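Local coordinates for diphthine synthase (Aeropyrum pernix, PDB 1WDE), which probably catalyses the S-adenosyl-L-methionine-dependent trimethylation of a modified histidine in translation elongation factor 2, a step of diphthamide biosynthesis, at residues A[155-163]-A[204-212]; A[224-232]-A[264-273]. All coordinates share one frame; numbering follows the deposited sequence.

Interaction 1: residues A[155-163]-A[204-212]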
ATOM      1  N   VAL A 155      10.656  -1.142 -10.761  1.00 28.87           N
ATOM      2  CA  VAL A 155       9.422  -0.504 -10.320  1.00 27.42           C
ATOM      3  C   VAL A 155       8.834   0.404 -11.403  1.00 28.18           C
ATOM      4  O   VAL A 155       7.616   0.400 -11.623  1.00 25.70           O
ATOM      5  CB  VAL A 155       9.641   0.301  -9.031  1.00 31.65           C
ATOM      6  CG1 VAL A 155       8.513   1.319  -8.844  1.00 25.37           C
ATOM      7  CG2 VAL A 155       9.673  -0.658  -7.852  1.00 33.49           C
ATOM      8  N   ALA A 156       9.694   1.170 -12.083  1.00 25.04           N
ATOM      9  CA  ALA A 156       9.236   2.060 -13.152  1.00 28.28           C
ATOM     10  C   ALA A 156       8.597   1.194 -14.235  1.00 26.26           C
ATOM     11  O   ALA A 156       7.496   1.479 -14.694  1.00 23.34           O
ATOM     12  CB  ALA A 156      10.412   2.876 -13.731  1.00 23.10           C
ATOM     13  N   ARG A 157       9.286   0.129 -14.637  1.00 23.13           N
ATOM     14  CA  ARG A 157       8.734  -0.768 -15.650  1.00 26.28           C
ATOM     15  C   ARG A 157       7.342  -1.310 -15.295  1.00 25.96           C
ATOM     16  O   ARG A 157       6.481  -1.380 -16.158  1.00 26.15           O
ATOM     17  CB  ARG A 157       9.677  -1.946 -15.906  1.00 23.46           C
ATOM     18  CG  ARG A 157       9.087  -3.029 -16.818  1.00 28.37           C
ATOM     19  CD  ARG A 157      10.189  -3.944 -17.327  1.00 34.88           C
ATOM     20  NE  ARG A 157       9.694  -5.045 -18.144  1.00 37.58           N
ATOM     21  CZ  ARG A 157       9.248  -6.200 -17.657  1.00 40.98           C
ATOM     22  NH1 ARG A 157       9.223  -6.414 -16.346  1.00 36.12           N
ATOM     23  NH2 ARG A 157       8.862  -7.159 -18.487  1.00 42.90           N
ATOM     24  N   ARG A 158       7.110  -1.703 -14.041  1.00 24.14           N
ATOM     25  CA  ARG A 158       5.791  -2.236 -13.709  1.00 24.33           C
ATOM     26  C   ARG A 158       4.724  -1.160 -13.905  1.00 26.41           C
ATOM     27  O   ARG A 158       3.568  -1.448 -14.254  1.00 19.59           O
ATOM     28  CB  ARG A 158       5.761  -2.796 -12.278  1.00 27.58           C
ATOM     29  CG  ARG A 158       6.607  -4.058 -12.094  1.00 34.94           C
ATOM     30  CD  ARG A 158       6.152  -4.847 -10.853  1.00 38.15           C
ATOM     31  NE  ARG A 158       4.753  -5.281 -10.970  1.00 29.73           N
ATOM     32  CZ  ARG A 158       3.888  -5.321  -9.951  1.00 40.03           C
ATOM     33  NH1 ARG A 158       4.270  -4.964  -8.728  1.00 34.38           N
ATOM     34  NH2 ARG A 158       2.624  -5.678 -10.156  1.00 30.08           N
ATOM     35  N   ILE A 159       5.103   0.093 -13.714  1.00 20.80           N
ATOM     36  CA  ILE A 159       4.139   1.160 -13.913  1.00 22.68           C
ATOM     37  C   ILE A 159       3.813   1.230 -15.400  1.00 22.34           C
ATOM     38  O   ILE A 159       2.644   1.340 -15.768  1.00 19.63           O
ATOM     39  CB  ILE A 159       4.676   2.517 -13.426  1.00 20.89           C
ATOM     40  CG1 ILE A 159       4.896   2.461 -11.907  1.00 25.44           C
ATOM     41  CG2 ILE A 159       3.691   3.627 -13.803  1.00 18.83           C
ATOM     42  CD1 ILE A 159       5.542   3.750 -11.321  1.00 22.57           C
ATOM     43  N   TYR A 160       4.828   1.160 -16.264  1.00 19.17           N
ATOM     44  CA  TYR A 160       4.534   1.190 -17.700  1.00 23.42           C
ATOM     45  C   TYR A 160       3.693  -0.040 -18.112  1.00 18.22           C
ATOM     46  O   TYR A 160       2.866   0.039 -19.012  1.00 22.08           O
ATOM     47  CB  TYR A 160       5.825   1.228 -18.532  1.00 19.83           C
ATOM     48  CG  TYR A 160       6.547   2.562 -18.495  1.00 20.02           C
ATOM     49  CD1 TYR A 160       7.717   2.721 -17.759  1.00 20.52           C
ATOM     50  CD2 TYR A 160       6.078   3.651 -19.237  1.00 21.51           C
ATOM     51  CE1 TYR A 160       8.419   3.946 -17.762  1.00 18.16           C
ATOM     52  CE2 TYR A 160       6.761   4.864 -19.249  1.00 22.44           C
ATOM     53  CZ  TYR A 160       7.931   5.004 -18.511  1.00 22.13           C
ATOM     54  OH  TYR A 160       8.625   6.187 -18.544  1.00 27.58           O
ATOM     55  N   LEU A 161       3.910  -1.177 -17.464  1.00 21.68           N
ATOM     56  CA  LEU A 161       3.139  -2.389 -17.801  1.00 19.34           C
ATOM     57  C   LEU A 161       1.653  -2.171 -17.508  1.00 22.48           C
ATOM     58  O   LEU A 161       0.782  -2.613 -18.267  1.00 20.00           O
ATOM     59  CB  LEU A 161       3.693  -3.595 -17.022  1.00 21.35           C
ATOM     60  CG  LEU A 161       5.040  -4.085 -17.586  1.00 25.87           C
ATOM     61  CD1 LEU A 161       5.572  -5.268 -16.790  1.00 27.06           C
ATOM     62  CD2 LEU A 161       4.833  -4.494 -19.053  1.00 30.44           C
ATOM     63  N   ASN A 162       1.358  -1.473 -16.417  1.00 15.32           N
ATOM     64  CA  ASN A 162      -0.027  -1.180 -16.069  1.00 17.71           C
ATOM     65  C   ASN A 162      -0.576  -0.252 -17.149  1.00 18.18           C
ATOM     66  O   ASN A 162      -1.678  -0.445 -17.669  1.00 21.99           O
ATOM     67  CB  ASN A 162      -0.131  -0.439 -14.726  1.00 20.42           C
ATOM     68  CG  ASN A 162      -0.145  -1.358 -13.517  1.00 26.67           C
ATOM     69  OD1 ASN A 162      -0.495  -2.528 -13.599  1.00 20.98           O
ATOM     70  ND2 ASN A 162       0.199  -0.798 -12.367  1.00 20.90           N
ATOM     71  N   LEU A 163       0.187   0.789 -17.462  1.00 19.63           N
ATOM     72  CA  LEU A 163      -0.237   1.738 -18.478  1.00 19.79           C
ATOM     73  C   LEU A 163      -0.565   1.051 -19.801  1.00 13.58           C
ATOM     74  O   LEU A 163      -1.584   1.346 -20.403  1.00 20.42           O
ATOM     75  CB  LEU A 163       0.838   2.814 -18.690  1.00 15.89           C
ATOM     76  CG  LEU A 163       1.022   3.692 -17.456  1.00 16.36           C
ATOM     77  CD1 LEU A 163       2.255   4.578 -17.597  1.00 21.97           C
ATOM     78  CD2 LEU A 163      -0.226   4.543 -17.270  1.00 23.44           C
ATOM     79  N   ALA A 204      13.853   4.602 -25.084  1.00 45.14           N
ATOM     80  CA  ALA A 204      12.628   5.378 -25.215  1.00 40.63           C
ATOM     81  C   ALA A 204      12.706   6.594 -24.320  1.00 35.97           C
ATOM     82  O   ALA A 204      13.479   6.622 -23.373  1.00 32.05           O
ATOM     83  CB  ALA A 204      11.423   4.529 -24.838  1.00 41.50           C
ATOM     84  N   PRO A 205      11.900   7.620 -24.612  1.00 37.10           N
ATOM     85  CA  PRO A 205      11.918   8.831 -23.790  1.00 34.27           C
ATOM     86  C   PRO A 205      11.389   8.503 -22.393  1.00 33.48           C
ATOM     87  O   PRO A 205      10.615   7.561 -22.245  1.00 26.99           O
ATOM     88  CB  PRO A 205      10.981   9.760 -24.554  1.00 35.31           C
ATOM     89  CG  PRO A 205       9.925   8.782 -25.077  1.00 38.43           C
ATOM     90  CD  PRO A 205      10.787   7.649 -25.584  1.00 40.22           C
ATOM     91  N   ALA A 206      11.820   9.256 -21.379  1.00 29.47           N
ATOM     92  CA  ALA A 206      11.331   9.056 -20.010  1.00 29.89           C
ATOM     93  C   ALA A 206       9.982   9.761 -19.989  1.00 29.21           C
ATOM     94  O   ALA A 206       9.887  10.923 -20.391  1.00 30.33           O
ATOM     95  CB  ALA A 206      12.275   9.684 -19.011  1.00 29.12           C
ATOM     96  N   LEU A 207       8.938   9.074 -19.521  1.00 23.01           N
ATOM     97  CA  LEU A 207       7.601   9.662 -19.541  1.00 26.42           C
ATOM     98  C   LEU A 207       6.840   9.830 -18.239  1.00 18.99           C
ATOM     99  O   LEU A 207       5.894  10.600 -18.189  1.00 21.41           O
ATOM    100  CB  LEU A 207       6.715   8.872 -20.518  1.00 22.13           C
ATOM    101  CG  LEU A 207       7.237   8.813 -21.954  1.00 27.69           C
ATOM    102  CD1 LEU A 207       6.495   7.745 -22.709  1.00 25.57           C
ATOM    103  CD2 LEU A 207       7.083  10.186 -22.613  1.00 26.13           C
ATOM    104  N   LEU A 208       7.226   9.110 -17.197  1.00 21.38           N
ATOM    105  CA  LEU A 208       6.494   9.203 -15.933  1.00 22.41           C
ATOM    106  C   LEU A 208       6.332  10.600 -15.321  1.00 24.77           C
ATOM    107  O   LEU A 208       5.268  10.921 -14.774  1.00 19.02           O
ATOM    108  CB  LEU A 208       7.114   8.233 -14.911  1.00 22.12           C
ATOM    109  CG  LEU A 208       7.212   6.757 -15.363  1.00 21.27           C
ATOM    110  CD1 LEU A 208       7.687   5.871 -14.183  1.00 21.35           C
ATOM    111  CD2 LEU A 208       5.837   6.250 -15.832  1.00 24.97           C
ATOM    112  N   ALA A 209       7.362  11.441 -15.425  1.00 22.62           N
ATOM    113  CA  ALA A 209       7.303  12.788 -14.846  1.00 22.50           C
ATOM    114  C   ALA A 209       6.137  13.588 -15.401  1.00 24.00           C
ATOM    115  O   ALA A 209       5.530  14.412 -14.704  1.00 23.75           O
ATOM    116  CB  ALA A 209       8.620  13.521 -15.111  1.00 27.72           C
ATOM    117  N   ARG A 210       5.808  13.321 -16.657  1.00 24.49           N
ATOM    118  CA  ARG A 210       4.722  14.000 -17.358  1.00 23.23           C
ATOM    119  C   ARG A 210       3.296  13.491 -17.084  1.00 26.92           C
ATOM    120  O   ARG A 210       2.314  14.078 -17.551  1.00 21.92           O
ATOM    121  CB  ARG A 210       4.980  13.941 -18.855  1.00 26.33           C
ATOM    122  CG  ARG A 210       6.139  14.814 -19.332  1.00 33.72           C
ATOM    123  CD  ARG A 210       5.857  15.233 -20.768  1.00 38.07           C
ATOM    124  NE  ARG A 210       6.262  14.223 -21.722  1.00 33.84           N
ATOM    125  CZ  ARG A 210       5.722  14.046 -22.924  1.00 31.52           C
ATOM    126  NH1 ARG A 210       4.715  14.801 -23.351  1.00 36.96           N
ATOM    127  NH2 ARG A 210       6.235  13.136 -23.723  1.00 32.23           N
ATOM    128  N   LEU A 211       3.176  12.392 -16.353  1.00 22.06           N
ATOM    129  CA  LEU A 211       1.850  11.861 -16.031  1.00 19.54           C
ATOM    130  C   LEU A 211       1.227  12.534 -14.821  1.00 21.51           C
ATOM    131  O   LEU A 211       1.931  12.866 -13.873  1.00 23.95           O
ATOM    132  CB  LEU A 211       1.952  10.376 -15.698  1.00 18.81           C
ATOM    133  CG  LEU A 211       2.384   9.443 -16.820  1.00 21.16           C
ATOM    134  CD1 LEU A 211       2.678   8.060 -16.244  1.00 26.59           C
ATOM    135  CD2 LEU A 211       1.263   9.411 -17.860  1.00 16.40           C
ATOM    136  N   PRO A 212      -0.104  12.724 -14.836  1.00 18.76           N
ATOM    137  CA  PRO A 212      -0.805  13.336 -13.710  1.00 20.94           C
ATOM    138  C   PRO A 212      -0.850  12.227 -12.656  1.00 23.71           C
ATOM    139  O   PRO A 212      -0.545  11.058 -12.950  1.00 20.09           O
ATOM    140  CB  PRO A 212      -2.192  13.642 -14.283  1.00 20.50           C
ATOM    141  CG  PRO A 212      -2.408  12.497 -15.235  1.00 22.71           C
ATOM    142  CD  PRO A 212      -1.042  12.427 -15.938  1.00 22.80           C
TER
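L208 reaches from the 204-212 connection onto the flank of helix 155-163 and meets A156, I159 and Y160 together. Its CB leads toward the helix, and with CG anti to the carbonyl carbon (chi1 -55°) the branch point arrives beside the phenol end of Y160, L208 CG lying 3.7 Å from Y160 CZ. There the chain forks. CD2 is laid over one face of the Y160 ring, 3.9 Å from the ring centroid and displaced toward the hydroxyl-bearing rim, a CH-pi contact; the same methyl meets I159 CG2 at 3.9 Å. CD1 takes the other way, past the rim at Y160 CE1 to the methyl of A156, 4.1 Å from A156 CB.

The far end of the tyrosine is polar. Its OH accepts a nearly straight bond from the backbone N of L207 (3.1 Å, 160° at the hydrogen) and is also hydrogen-bonded to D195 OD1, while the other carboxylate oxygen of D195 takes the N-H of L208. Two successive amides at the start of the 3-10 turn 208-210 are thus bound through one phenol-carboxylate pair. A phenylalanine in place of Y160 could still lie against L208, but the amide of L207 and D195 OD1 would probably each lose a partner. One turn further along the helix, L163 and L211 meet tip to tip, CD1 to CD1 at 3.8 Å.

In the fold, the contact sets helix 153-165 against the link from helix 184-202 to strand 213-217 of the mixed sheet. Helix 184-202 contributes D195 and packs L191 on I159, Y290 from the C-terminal tail stacks with the Y160 ring, and helix 277-287 covers L207 and L211.

Interaction 2: residues A[224-232]-A[264-273]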
ATOM      1  N   HIS A 224     -11.273  11.602   4.117  1.00 21.28           N
ATOM      2  CA  HIS A 224     -10.121  11.304   3.281  1.00 23.74           C
ATOM      3  C   HIS A 224      -9.681  12.583   2.597  1.00 19.20           C
ATOM      4  O   HIS A 224     -10.471  13.495   2.425  1.00 27.59           O
ATOM      5  CB  HIS A 224     -10.505  10.273   2.210  1.00 25.41           C
ATOM      6  CG  HIS A 224     -11.359   9.157   2.724  1.00 17.15           C
ATOM      7  ND1 HIS A 224     -10.905   8.237   3.646  1.00 24.16           N
ATOM      8  CD2 HIS A 224     -12.656   8.847   2.488  1.00 19.49           C
ATOM      9  CE1 HIS A 224     -11.890   7.416   3.963  1.00 19.11           C
ATOM     10  NE2 HIS A 224     -12.964   7.766   3.276  1.00 23.98           N
ATOM     11  N   ARG A 225      -8.420  12.649   2.213  1.00 21.90           N
ATOM     12  CA  ARG A 225      -7.924  13.813   1.491  1.00 27.60           C
ATOM     13  C   ARG A 225      -7.458  13.306   0.121  1.00 27.51           C
ATOM     14  O   ARG A 225      -6.664  12.368   0.040  1.00 25.47           O
ATOM     15  CB  ARG A 225      -6.762  14.449   2.253  1.00 23.48           C
ATOM     16  CG  ARG A 225      -7.199  15.100   3.574  1.00 36.89           C
ATOM     17  CD  ARG A 225      -6.008  15.706   4.308  1.00 35.98           C
ATOM     18  NE  ARG A 225      -5.169  16.491   3.404  1.00 40.34           N
ATOM     19  CZ  ARG A 225      -3.843  16.429   3.382  1.00 44.90           C
ATOM     20  NH1 ARG A 225      -3.207  15.612   4.217  1.00 42.58           N
ATOM     21  NH2 ARG A 225      -3.154  17.192   2.534  1.00 40.42           N
ATOM     22  N   VAL A 226      -7.970  13.910  -0.943  1.00 19.56           N
ATOM     23  CA  VAL A 226      -7.617  13.501  -2.310  1.00 22.28           C
ATOM     24  C   VAL A 226      -7.126  14.743  -3.056  1.00 22.93           C
ATOM     25  O   VAL A 226      -7.898  15.669  -3.311  1.00 23.67           O
ATOM     26  CB  VAL A 226      -8.835  12.911  -3.024  1.00 23.72           C
ATOM     27  CG1 VAL A 226      -8.511  12.630  -4.518  1.00 23.45           C
ATOM     28  CG2 VAL A 226      -9.279  11.639  -2.307  1.00 25.88           C
ATOM     29  N   LEU A 227      -5.841  14.738  -3.398  1.00 22.34           N
ATOM     30  CA  LEU A 227      -5.207  15.858  -4.070  1.00 26.28           C
ATOM     31  C   LEU A 227      -4.728  15.512  -5.471  1.00 28.04           C
ATOM     32  O   LEU A 227      -3.910  14.611  -5.669  1.00 27.19           O
ATOM     33  CB  LEU A 227      -4.014  16.350  -3.247  1.00 31.09           C
ATOM     34  CG  LEU A 227      -4.247  16.870  -1.823  1.00 35.74           C
ATOM     35  CD1 LEU A 227      -5.465  17.789  -1.819  1.00 38.36           C
ATOM     36  CD2 LEU A 227      -4.450  15.714  -0.861  1.00 37.33           C
ATOM     37  N   TYR A 228      -5.238  16.250  -6.442  1.00 28.75           N
ATOM     38  CA  TYR A 228      -4.861  16.035  -7.826  1.00 29.07           C
ATOM     39  C   TYR A 228      -3.570  16.780  -8.136  1.00 30.97           C
ATOM     40  O   TYR A 228      -3.444  17.969  -7.822  1.00 26.30           O
ATOM     41  CB  TYR A 228      -5.963  16.542  -8.754  1.00 27.32           C
ATOM     42  CG  TYR A 228      -5.622  16.379 -10.213  1.00 33.08           C
ATOM     43  CD1 TYR A 228      -5.783  15.157 -10.843  1.00 31.69           C
ATOM     44  CD2 TYR A 228      -5.139  17.450 -10.966  1.00 34.37           C
ATOM     45  CE1 TYR A 228      -5.482  14.993 -12.189  1.00 33.94           C
ATOM     46  CE2 TYR A 228      -4.828  17.297 -12.323  1.00 34.25           C
ATOM     47  CZ  TYR A 228      -5.008  16.060 -12.926  1.00 34.03           C
ATOM     48  OH  TYR A 228      -4.748  15.879 -14.267  1.00 32.27           O
ATOM     49  N   TRP A 229      -2.610  16.072  -8.727  1.00 27.81           N
ATOM     50  CA  TRP A 229      -1.341  16.678  -9.126  1.00 27.23           C
ATOM     51  C   TRP A 229      -1.228  16.569 -10.644  1.00 29.32           C
ATOM     52  O   TRP A 229      -1.147  15.463 -11.197  1.00 25.24           O
ATOM     53  CB  TRP A 229      -0.164  15.984  -8.424  1.00 30.52           C
ATOM     54  CG  TRP A 229      -0.076  16.391  -6.987  1.00 29.62           C
ATOM     55  CD1 TRP A 229      -0.796  15.878  -5.936  1.00 30.03           C
ATOM     56  CD2 TRP A 229       0.665  17.502  -6.457  1.00 33.79           C
ATOM     57  NE1 TRP A 229      -0.554  16.608  -4.793  1.00 31.18           N
ATOM     58  CE2 TRP A 229       0.340  17.606  -5.082  1.00 35.05           C
ATOM     59  CE3 TRP A 229       1.569  18.421  -7.011  1.00 35.59           C
ATOM     60  CZ2 TRP A 229       0.889  18.594  -4.254  1.00 34.43           C
ATOM     61  CZ3 TRP A 229       2.115  19.405  -6.182  1.00 35.58           C
ATOM     62  CH2 TRP A 229       1.770  19.478  -4.820  1.00 32.35           C
ATOM     63  N   SER A 230      -1.209  17.724 -11.314  1.00 26.94           N
ATOM     64  CA  SER A 230      -1.156  17.768 -12.774  1.00 22.93           C
ATOM     65  C   SER A 230      -0.016  16.977 -13.397  1.00 23.21           C
ATOM     66  O   SER A 230      -0.117  16.569 -14.544  1.00 28.72           O
ATOM     67  CB  SER A 230      -1.136  19.239 -13.262  1.00 26.67           C
ATOM     68  OG  SER A 230       0.040  19.912 -12.842  1.00 25.72           O
ATOM     69  N   SER A 231       1.066  16.747 -12.651  1.00 28.07           N
ATOM     70  CA  SER A 231       2.204  15.973 -13.159  1.00 20.13           C
ATOM     71  C   SER A 231       3.013  15.432 -11.976  1.00 25.78           C
ATOM     72  O   SER A 231       3.051  16.051 -10.912  1.00 24.49           O
ATOM     73  CB  SER A 231       3.121  16.858 -14.024  1.00 29.71           C
ATOM     74  OG  SER A 231       3.846  17.776 -13.212  1.00 24.63           O
ATOM     75  N   LEU A 232       3.672  14.292 -12.157  1.00 22.21           N
ATOM     76  CA  LEU A 232       4.479  13.720 -11.084  1.00 20.53           C
ATOM     77  C   LEU A 232       5.713  14.615 -10.911  1.00 28.22           C
ATOM     78  O   LEU A 232       6.329  14.658  -9.850  1.00 24.14           O
ATOM     79  CB  LEU A 232       4.912  12.279 -11.427  1.00 19.44           C
ATOM     80  CG  LEU A 232       3.878  11.167 -11.178  1.00 25.37           C
ATOM     81  CD1 LEU A 232       4.414   9.823 -11.667  1.00 23.90           C
ATOM     82  CD2 LEU A 232       3.547  11.100  -9.673  1.00 24.72           C
ATOM     83  N   ALA A 264     -13.933  14.252  -6.653  1.00 30.78           N
ATOM     84  CA  ALA A 264     -13.215  13.711  -5.495  1.00 24.46           C
ATOM     85  C   ALA A 264     -12.069  14.609  -5.018  1.00 29.27           C
ATOM     86  O   ALA A 264     -11.828  14.733  -3.824  1.00 23.47           O
ATOM     87  CB  ALA A 264     -12.664  12.298  -5.827  1.00 21.22           C
ATOM     88  N   SER A 265     -11.355  15.224  -5.952  1.00 24.37           N
ATOM     89  CA  SER A 265     -10.233  16.078  -5.602  1.00 25.05           C
ATOM     90  C   SER A 265     -10.622  17.553  -5.467  1.00 31.81           C
ATOM     91  O   SER A 265      -9.764  18.400  -5.236  1.00 32.38           O
ATOM     92  CB  SER A 265      -9.132  15.925  -6.656  1.00 29.62           C
ATOM     93  OG  SER A 265      -9.634  16.264  -7.941  1.00 32.26           O
ATOM     94  N   GLY A 266     -11.912  17.850  -5.608  1.00 33.53           N
ATOM     95  CA  GLY A 266     -12.381  19.220  -5.505  1.00 34.07           C
ATOM     96  C   GLY A 266     -11.762  20.042  -6.615  1.00 39.94           C
ATOM     97  O   GLY A 266     -11.299  21.157  -6.399  1.00 40.28           O
ATOM     98  N   GLN A 267     -11.755  19.485  -7.820  1.00 35.20           N
ATOM     99  CA  GLN A 267     -11.155  20.162  -8.949  1.00 39.53           C
ATOM    100  C   GLN A 267     -12.206  20.388 -10.037  1.00 40.81           C
ATOM    101  O   GLN A 267     -13.281  19.797 -10.011  1.00 40.62           O
ATOM    102  CB  GLN A 267      -9.988  19.315  -9.469  1.00 39.27           C
ATOM    103  CG  GLN A 267      -8.896  20.080 -10.202  1.00 51.68           C
ATOM    104  CD  GLN A 267      -8.035  20.929  -9.280  1.00 52.50           C
ATOM    105  OE1 GLN A 267      -7.985  22.151  -9.417  1.00 61.95           O
ATOM    106  NE2 GLN A 267      -7.346  20.284  -8.339  1.00 39.14           N
ATOM    107  N   ARG A 268     -11.892  21.259 -10.987  1.00 49.44           N
ATOM    108  CA  ARG A 268     -12.807  21.566 -12.077  1.00 49.03           C
ATOM    109  C   ARG A 268     -12.324  20.952 -13.369  1.00 45.96           C
ATOM    110  O   ARG A 268     -11.130  20.958 -13.669  1.00 47.70           O
ATOM    111  CB  ARG A 268     -12.923  23.081 -12.276  1.00 54.00           C
ATOM    112  CG  ARG A 268     -13.469  23.833 -11.084  1.00 64.41           C
ATOM    113  CD  ARG A 268     -13.591  25.322 -11.377  1.00 72.27           C
ATOM    114  NE  ARG A 268     -14.146  26.049 -10.239  1.00 80.21           N
ATOM    115  CZ  ARG A 268     -15.325  25.784  -9.680  1.00 83.01           C
ATOM    116  NH1 ARG A 268     -15.748  26.498  -8.644  1.00 81.96           N
ATOM    117  NH2 ARG A 268     -16.084  24.804 -10.154  1.00 84.89           N
ATOM    118  N   ARG A 269     -13.258  20.401 -14.130  1.00 48.89           N
ATOM    119  CA  ARG A 269     -12.919  19.836 -15.414  1.00 49.56           C
ATOM    120  C   ARG A 269     -12.832  21.028 -16.370  1.00 50.55           C
ATOM    121  O   ARG A 269     -13.557  22.009 -16.224  1.00 44.76           O
ATOM    122  CB  ARG A 269     -13.995  18.846 -15.858  1.00 51.54           C
ATOM    123  CG  ARG A 269     -13.512  17.396 -15.820  1.00 50.06           C
ATOM    124  CD  ARG A 269     -14.620  16.410 -15.491  1.00 50.21           C
ATOM    125  NE  ARG A 269     -15.668  16.279 -16.508  1.00 41.55           N
ATOM    126  CZ  ARG A 269     -16.871  16.842 -16.422  1.00 42.41           C
ATOM    127  NH1 ARG A 269     -17.176  17.592 -15.373  1.00 49.09           N
ATOM    128  NH2 ARG A 269     -17.787  16.621 -17.358  1.00 42.61           N
ATOM    129  N   PRO A 270     -11.924  20.969 -17.347  1.00 48.07           N
ATOM    130  CA  PRO A 270     -11.000  19.861 -17.585  1.00 46.24           C
ATOM    131  C   PRO A 270      -9.878  19.767 -16.557  1.00 47.82           C
ATOM    132  O   PRO A 270      -9.339  20.786 -16.114  1.00 42.37           O
ATOM    133  CB  PRO A 270     -10.442  20.168 -18.979  1.00 50.05           C
ATOM    134  CG  PRO A 270     -11.513  21.015 -19.618  1.00 51.00           C
ATOM    135  CD  PRO A 270     -11.915  21.909 -18.480  1.00 51.02           C
ATOM    136  N   LEU A 271      -9.537  18.541 -16.164  1.00 40.02           N
ATOM    137  CA  LEU A 271      -8.424  18.361 -15.258  1.00 35.47           C
ATOM    138  C   LEU A 271      -7.276  18.679 -16.197  1.00 33.84           C
ATOM    139  O   LEU A 271      -7.337  18.345 -17.375  1.00 37.37           O
ATOM    140  CB  LEU A 271      -8.331  16.906 -14.772  1.00 35.51           C
ATOM    141  CG  LEU A 271      -9.407  16.456 -13.782  1.00 34.85           C
ATOM    142  CD1 LEU A 271      -9.209  14.978 -13.392  1.00 35.90           C
ATOM    143  CD2 LEU A 271      -9.337  17.354 -12.557  1.00 33.56           C
ATOM    144  N   GLU A 272      -6.240  19.333 -15.699  1.00 34.02           N
ATOM    145  CA  GLU A 272      -5.123  19.683 -16.550  1.00 41.39           C
ATOM    146  C   GLU A 272      -3.974  18.715 -16.368  1.00 42.60           C
ATOM    147  O   GLU A 272      -3.660  18.315 -15.245  1.00 40.28           O
ATOM    148  CB  GLU A 272      -4.666  21.114 -16.249  1.00 49.49           C
ATOM    149  CG  GLU A 272      -5.747  22.149 -16.518  1.00 63.76           C
ATOM    150  CD  GLU A 272      -5.383  23.532 -16.018  1.00 70.57           C
ATOM    151  OE1 GLU A 272      -4.956  23.650 -14.848  1.00 77.50           O
ATOM    152  OE2 GLU A 272      -5.535  24.502 -16.789  1.00 75.06           O
ATOM    153  N   TYR A 273      -3.372  18.327 -17.489  1.00 39.51           N
ATOM    154  CA  TYR A 273      -2.227  17.425 -17.508  1.00 33.45           C
ATOM    155  C   TYR A 273      -1.716  17.324 -18.942  1.00 31.95           C
ATOM    156  O   TYR A 273      -2.417  17.704 -19.877  1.00 34.47           O
ATOM    157  CB  TYR A 273      -2.614  16.052 -16.957  1.00 33.81           C
ATOM    158  CG  TYR A 273      -3.609  15.286 -17.787  1.00 32.25           C
ATOM    159  CD1 TYR A 273      -3.216  14.622 -18.945  1.00 38.52           C
ATOM    160  CD2 TYR A 273      -4.939  15.187 -17.391  1.00 31.62           C
ATOM    161  CE1 TYR A 273      -4.118  13.874 -19.684  1.00 44.73           C
ATOM    162  CE2 TYR A 273      -5.850  14.443 -18.122  1.00 46.41           C
ATOM    163  CZ  TYR A 273      -5.435  13.788 -19.266  1.00 45.38           C
ATOM    164  OH  TYR A 273      -6.335  13.039 -19.983  1.00 59.04           O
TER
HETATM  165  O   HOH W   1      -6.729  18.567  -5.850  1.00 43.37           O
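V226 sets its side chain against the end of helix 255-264: CB sits 3.6 Å from the carbonyl O of A264, and CG1 lies near the CB atoms of A264 and S265. The backbone O of V226 receives a CA-H...O contact from S265, 3.3 Å from its CA. The helix finishes here in a Schellman motif, with G266 at positive phi turning the chain away, and S265 OG is bonded back to L261 O.

At Y228 the backbone N gives its hydrogen to a water, which in turn donates to S265 O, so strand and helix end are joined through solvent. Strand 225-229 is the outermost strand of the mixed sheet within the chain. Its neighbour on the other side is strand 213-217, paired antiparallel through L227 and L215 among others; along this border the loop after helix 255-264 uses side chains and a water in place of a direct ladder of backbone bonds.

Y228 has the largest share of the contact. CG is anti to the backbone N (chi1 179°), which sends the ring along the loop to L271 and E272. L271 CD2 stands almost exactly on the ring normal, 4.3 Å from the centroid, while E272 O lies at the ring edge and in its plane. The phenol donates a 2.8 Å hydrogen bond from OH to that oxygen, approaching from above the peptide plane, 60° out of it. Y273 CD2 comes edge-on to the same hydroxyl at 3.2 Å, the two tyrosines crossing at about a right angle. Beyond the strand, S230 CB also touches E272 O, at 3.3 Å, and the S230 carbonyl O packs on Y273 CB.

Interaction 1 closes along the chain before interaction 2 opens, and strand 213-217 bridges them: it follows directly on segment 204-212 and pairs with strand 225-229. Their centres are 19 Å apart, yet their margins touch. P212 CB packs 3.4 Å from Y228 OH, and L232 CD1 lies 3.4 Å from L208 O, where the chain beyond the strand returns to the 3-10 turn. Both contacts stand back from the predicted S-adenosyl-L-methionine site: the side chain of I159 is about 11 Å from that of L173, and that of V226 about 12 Å from G122. They are packing around the mixed-sheet half of the enzyme.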